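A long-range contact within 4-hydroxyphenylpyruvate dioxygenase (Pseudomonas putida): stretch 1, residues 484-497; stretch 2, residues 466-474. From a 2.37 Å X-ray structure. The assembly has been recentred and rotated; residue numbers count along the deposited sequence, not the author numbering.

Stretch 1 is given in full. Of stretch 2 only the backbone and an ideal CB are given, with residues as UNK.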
# COMPACT_ATOMS: atom_id res chain seq x y z
N LYS C 484 8.06 -20.01 2.05
CA LYS C 484 7.84 -19.77 0.62
C LYS C 484 8.57 -18.50 0.17
O LYS C 484 8.33 -17.42 0.71
CB LYS C 484 6.33 -19.63 0.32
CG LYS C 484 5.85 -19.67 -1.13
CD LYS C 484 5.59 -18.33 -1.68
CE LYS C 484 4.67 -17.50 -0.90
NZ LYS C 484 3.32 -18.06 -0.70
N SER C 485 9.46 -18.63 -0.82
CA SER C 485 10.09 -17.47 -1.45
C SER C 485 9.73 -17.46 -2.93
O SER C 485 9.99 -18.44 -3.63
CB SER C 485 11.61 -17.49 -1.25
OG SER C 485 12.19 -18.66 -1.79
N ARG C 486 9.12 -16.37 -3.40
CA ARG C 486 8.64 -16.32 -4.78
C ARG C 486 9.73 -15.85 -5.74
O ARG C 486 10.61 -15.07 -5.39
CB ARG C 486 7.42 -15.42 -4.98
CG ARG C 486 6.16 -15.78 -4.22
CD ARG C 486 4.97 -15.17 -4.98
NE ARG C 486 4.08 -14.36 -4.18
CZ ARG C 486 3.05 -13.68 -4.68
NH1 ARG C 486 2.81 -13.72 -5.99
NH2 ARG C 486 2.27 -12.95 -3.89
N ALA C 487 9.65 -16.35 -6.97
CA ALA C 487 10.59 -16.00 -8.02
C ALA C 487 9.92 -16.20 -9.37
O ALA C 487 8.96 -16.96 -9.51
CB ALA C 487 11.87 -16.85 -7.94
N LEU C 488 10.42 -15.47 -10.37
CA LEU C 488 9.98 -15.63 -11.75
C LEU C 488 11.16 -16.04 -12.61
O LEU C 488 12.32 -16.01 -12.20
CB LEU C 488 9.34 -14.34 -12.28
CG LEU C 488 8.09 -13.87 -11.53
CD1 LEU C 488 7.69 -12.48 -12.01
CD2 LEU C 488 6.94 -14.87 -11.65
N ARG C 489 10.85 -16.44 -13.85
CA ARG C 489 11.82 -17.11 -14.70
C ARG C 489 11.38 -16.97 -16.14
O ARG C 489 10.21 -17.23 -16.46
CB ARG C 489 11.94 -18.59 -14.29
CG ARG C 489 12.90 -19.43 -15.10
CD ARG C 489 12.58 -20.91 -14.90
NE ARG C 489 13.62 -21.80 -15.43
CZ ARG C 489 13.63 -22.28 -16.67
NH1 ARG C 489 12.67 -21.95 -17.52
NH2 ARG C 489 14.61 -23.08 -17.06
N SER C 490 12.29 -16.56 -17.02
CA SER C 490 12.02 -16.62 -18.45
C SER C 490 11.85 -18.08 -18.87
O SER C 490 12.31 -19.00 -18.19
CB SER C 490 13.13 -15.95 -19.25
OG SER C 490 14.38 -16.58 -19.02
N GLN C 491 11.19 -18.28 -20.01
CA GLN C 491 10.83 -19.64 -20.42
C GLN C 491 12.04 -20.55 -20.51
O GLN C 491 11.99 -21.71 -20.07
CB GLN C 491 10.09 -19.60 -21.76
CG GLN C 491 8.76 -18.86 -21.73
CD GLN C 491 7.75 -19.49 -20.79
OE1 GLN C 491 7.73 -20.70 -20.61
NE2 GLN C 491 6.90 -18.66 -20.19
N CYS C 492 13.16 -20.06 -21.05
CA CYS C 492 14.36 -20.87 -21.19
C CYS C 492 15.39 -20.62 -20.10
O CYS C 492 16.52 -21.09 -20.21
CB CYS C 492 14.98 -20.65 -22.57
SG CYS C 492 14.13 -21.57 -23.89
N GLY C 493 15.02 -19.89 -19.04
CA GLY C 493 15.83 -19.81 -17.85
C GLY C 493 17.00 -18.85 -17.89
O GLY C 493 17.72 -18.75 -16.89
N THR C 494 17.21 -18.14 -19.00
CA THR C 494 18.35 -17.22 -19.06
C THR C 494 18.12 -15.98 -18.21
O THR C 494 19.09 -15.26 -17.92
CB THR C 494 18.63 -16.81 -20.51
OG1 THR C 494 17.55 -16.02 -21.02
CG2 THR C 494 18.81 -18.05 -21.39
N LEU C 495 16.88 -15.71 -17.81
CA LEU C 495 16.55 -14.61 -16.92
C LEU C 495 15.80 -15.16 -15.71
O LEU C 495 14.79 -15.86 -15.88
CB LEU C 495 15.70 -13.55 -17.62
CG LEU C 495 16.27 -12.85 -18.85
CD1 LEU C 495 15.17 -12.12 -19.60
CD2 LEU C 495 17.38 -11.89 -18.46
N ARG C 496 16.29 -14.85 -14.51
CA ARG C 496 15.69 -15.33 -13.28
C ARG C 496 15.58 -14.16 -12.32
O ARG C 496 16.55 -13.42 -12.12
CB ARG C 496 16.49 -16.48 -12.64
CG ARG C 496 16.73 -17.67 -13.55
CD ARG C 496 17.35 -18.83 -12.77
NE ARG C 496 16.43 -19.43 -11.81
CZ ARG C 496 16.65 -20.59 -11.19
NH1 ARG C 496 17.75 -21.27 -11.44
NH2 ARG C 496 15.76 -21.07 -10.33
N LEU C 497 14.41 -14.01 -11.71
CA LEU C 497 14.06 -12.81 -10.96
C LEU C 497 13.32 -13.20 -9.69
O LEU C 497 12.08 -13.18 -9.64
CB LEU C 497 13.22 -11.86 -11.82
CG LEU C 497 13.12 -10.39 -11.43
CD1 LEU C 497 14.33 -9.62 -11.93
CD2 LEU C 497 11.84 -9.81 -12.00
N UNK C 466 6.35 -10.08 -20.78
CA UNK C 466 7.57 -10.80 -21.16
C UNK C 466 7.43 -12.31 -21.06
O UNK C 466 8.42 -13.03 -21.25
CB UNK C 466 8.74 -10.34 -20.28
N UNK C 467 6.22 -12.82 -20.78
CA UNK C 467 5.94 -14.26 -20.76
C UNK C 467 6.87 -15.00 -19.80
O UNK C 467 7.36 -16.09 -20.10
CB UNK C 467 6.07 -14.84 -22.17
N UNK C 468 7.12 -14.40 -18.63
CA UNK C 468 7.81 -15.11 -17.57
C UNK C 468 6.88 -16.12 -16.91
O UNK C 468 5.65 -16.04 -17.02
CB UNK C 468 8.35 -14.13 -16.53
N UNK C 469 7.48 -17.09 -16.21
CA UNK C 469 6.73 -18.14 -15.53
C UNK C 469 7.13 -18.18 -14.06
O UNK C 469 8.20 -17.72 -13.67
CB UNK C 469 6.97 -19.50 -16.19
N UNK C 470 6.24 -18.76 -13.26
CA UNK C 470 6.49 -18.93 -11.83
C UNK C 470 7.67 -19.86 -11.58
O UNK C 470 7.92 -20.81 -12.34
CB UNK C 470 5.24 -19.47 -11.13
N UNK C 471 8.41 -19.58 -10.51
CA UNK C 471 9.60 -20.35 -10.16
C UNK C 471 9.81 -20.33 -8.64
O UNK C 471 10.86 -19.93 -8.13
CB UNK C 471 10.83 -19.80 -10.88
N UNK C 472 8.79 -20.73 -7.90
CA UNK C 472 8.79 -20.60 -6.45
C UNK C 472 9.41 -21.81 -5.76
O UNK C 472 9.54 -22.89 -6.33
CB UNK C 472 7.36 -20.39 -5.95
N UNK C 473 9.78 -21.61 -4.49
CA UNK C 473 10.49 -22.60 -3.68
C UNK C 473 9.86 -22.67 -2.30
O UNK C 473 9.48 -21.63 -1.74
CB UNK C 473 11.98 -22.26 -3.57
N UNK C 474 9.72 -23.87 -1.76
CA UNK C 474 9.17 -24.05 -0.42
C UNK C 474 10.28 -24.53 0.51
O UNK C 474 10.84 -25.62 0.33
CB UNK C 474 8.00 -25.04 -0.43

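Position 466 lies beyond the reach of stretch 1: nothing there comes within 5.5 Å of its ideal CB, so the contact sets no preference. The deposited residue is Phe466.

Position 467 has phi/psi of 56/41, a left-handed conformation that glycine, asparagine and aspartate tolerate best. Its carbonyl is the main feature, accepting a hydrogen bond from the Gln491 side chain (NE2 to O of 467, 2.6 Å) and another from a water that in turn accepts from Gln491 N. A small polar side chain would suit. It is Asp467, with OD1 3.5 Å from Gln491 NE2.

At 468, CA-to-CB points sideways, and the ideal CB lies 3.6 Å from Arg489 O and 4.4 Å from Leu488 CB. Leucine side chains at 488 and 495 offer an apolar surface, inviting leucine, methionine or an aromatic. Phe468 fills it: CD2 lies 4.1 Å from Leu488 CB, at the ring edge, and CZ 3.7 Å from Leu495 CD1, while Arg489 C and Ser490 CA cover one face.

Position 469 pairs with Arg489 in antiparallel fashion. Its N donates to Arg489 O (2.7 Å), and a weak bond returns from Arg489 N to its O (2.9 Å). Small or polar residues could fit. Ala469 adds only its methyl, on the same face as the Arg489 side chain.

The CB of 470 points away, so many residues would serve. Ala470 is deposited.

Position 471 points toward stretch 1, its ideal CB 3.8 Å from Arg489 CB, and its N donates to Ala487 O (2.9 Å). The guanidinium of Arg496 reaches back toward this position, favouring an acid, with asparagine or glutamine as neutral alternatives. Asp471 forms a salt bridge, OD2 to Arg496 NH2 at 2.8 Å, at the edge of the guanidinium and near its plane.

At 472 CB points sideways, near the free N-H of Ala487, so a short acceptor such as aspartate or asparagine is attractive. Asp472 turns OD1 to accept from Ala487 N (3.2 Å).

Position 473 exchanges two backbone hydrogen bonds with Ser485: N to Ser485 O, 3.3 Å, and Ser485 N to O of 473, 3.1 Å. Its ideal CB is 4.0 Å from Ser485 OG, so beta-branched or extended polar residues would suit. Glu473 packs CB beside that hydroxyl and binds through OE2 elsewhere in the structure.

Position 474 pairs with Lys484 without hydrogen bonds, and a beta-branched residue suits its extended backbone. Val474 fits, its side chain making no contact with stretch 1.

Stretch 2 (466-474) FDFAADDEV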
# COMPACT_ATOMS: atom_id res chain seq x y z
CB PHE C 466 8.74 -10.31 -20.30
CG PHE C 466 9.03 -8.85 -20.47
CD1 PHE C 466 9.77 -8.41 -21.56
CD2 PHE C 466 8.55 -7.92 -19.57
CE1 PHE C 466 10.04 -7.07 -21.73
CE2 PHE C 466 8.81 -6.57 -19.74
CZ PHE C 466 9.56 -6.15 -20.82
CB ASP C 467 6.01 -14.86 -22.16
CG ASP C 467 5.30 -16.20 -22.26
OD1 ASP C 467 4.42 -16.47 -21.42
OD2 ASP C 467 5.63 -16.98 -23.18
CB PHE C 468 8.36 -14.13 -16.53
CG PHE C 468 9.63 -13.44 -16.94
CD1 PHE C 468 9.98 -13.32 -18.28
CD2 PHE C 468 10.47 -12.90 -15.98
CE1 PHE C 468 11.14 -12.68 -18.65
CE2 PHE C 468 11.64 -12.26 -16.35
CZ PHE C 468 11.98 -12.15 -17.68
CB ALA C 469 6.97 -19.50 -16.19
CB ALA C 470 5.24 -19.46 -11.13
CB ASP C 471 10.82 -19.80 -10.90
CG ASP C 471 12.05 -20.68 -10.73
OD1 ASP C 471 11.90 -21.92 -10.64
OD2 ASP C 471 13.17 -20.13 -10.69
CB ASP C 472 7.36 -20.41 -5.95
CG ASP C 472 6.58 -19.41 -6.79
OD1 ASP C 472 7.03 -18.25 -6.91
OD2 ASP C 472 5.53 -19.79 -7.35
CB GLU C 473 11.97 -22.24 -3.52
CG GLU C 473 12.84 -22.56 -4.71
CD GLU C 473 14.31 -22.37 -4.39
OE1 GLU C 473 14.62 -22.05 -3.23
OE2 GLU C 473 15.15 -22.53 -5.30
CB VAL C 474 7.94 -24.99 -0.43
CG1 VAL C 474 8.29 -26.45 -0.80
CG2 VAL C 474 7.18 -24.93 0.88
O HOH W 1 10.19 -15.99 -21.13
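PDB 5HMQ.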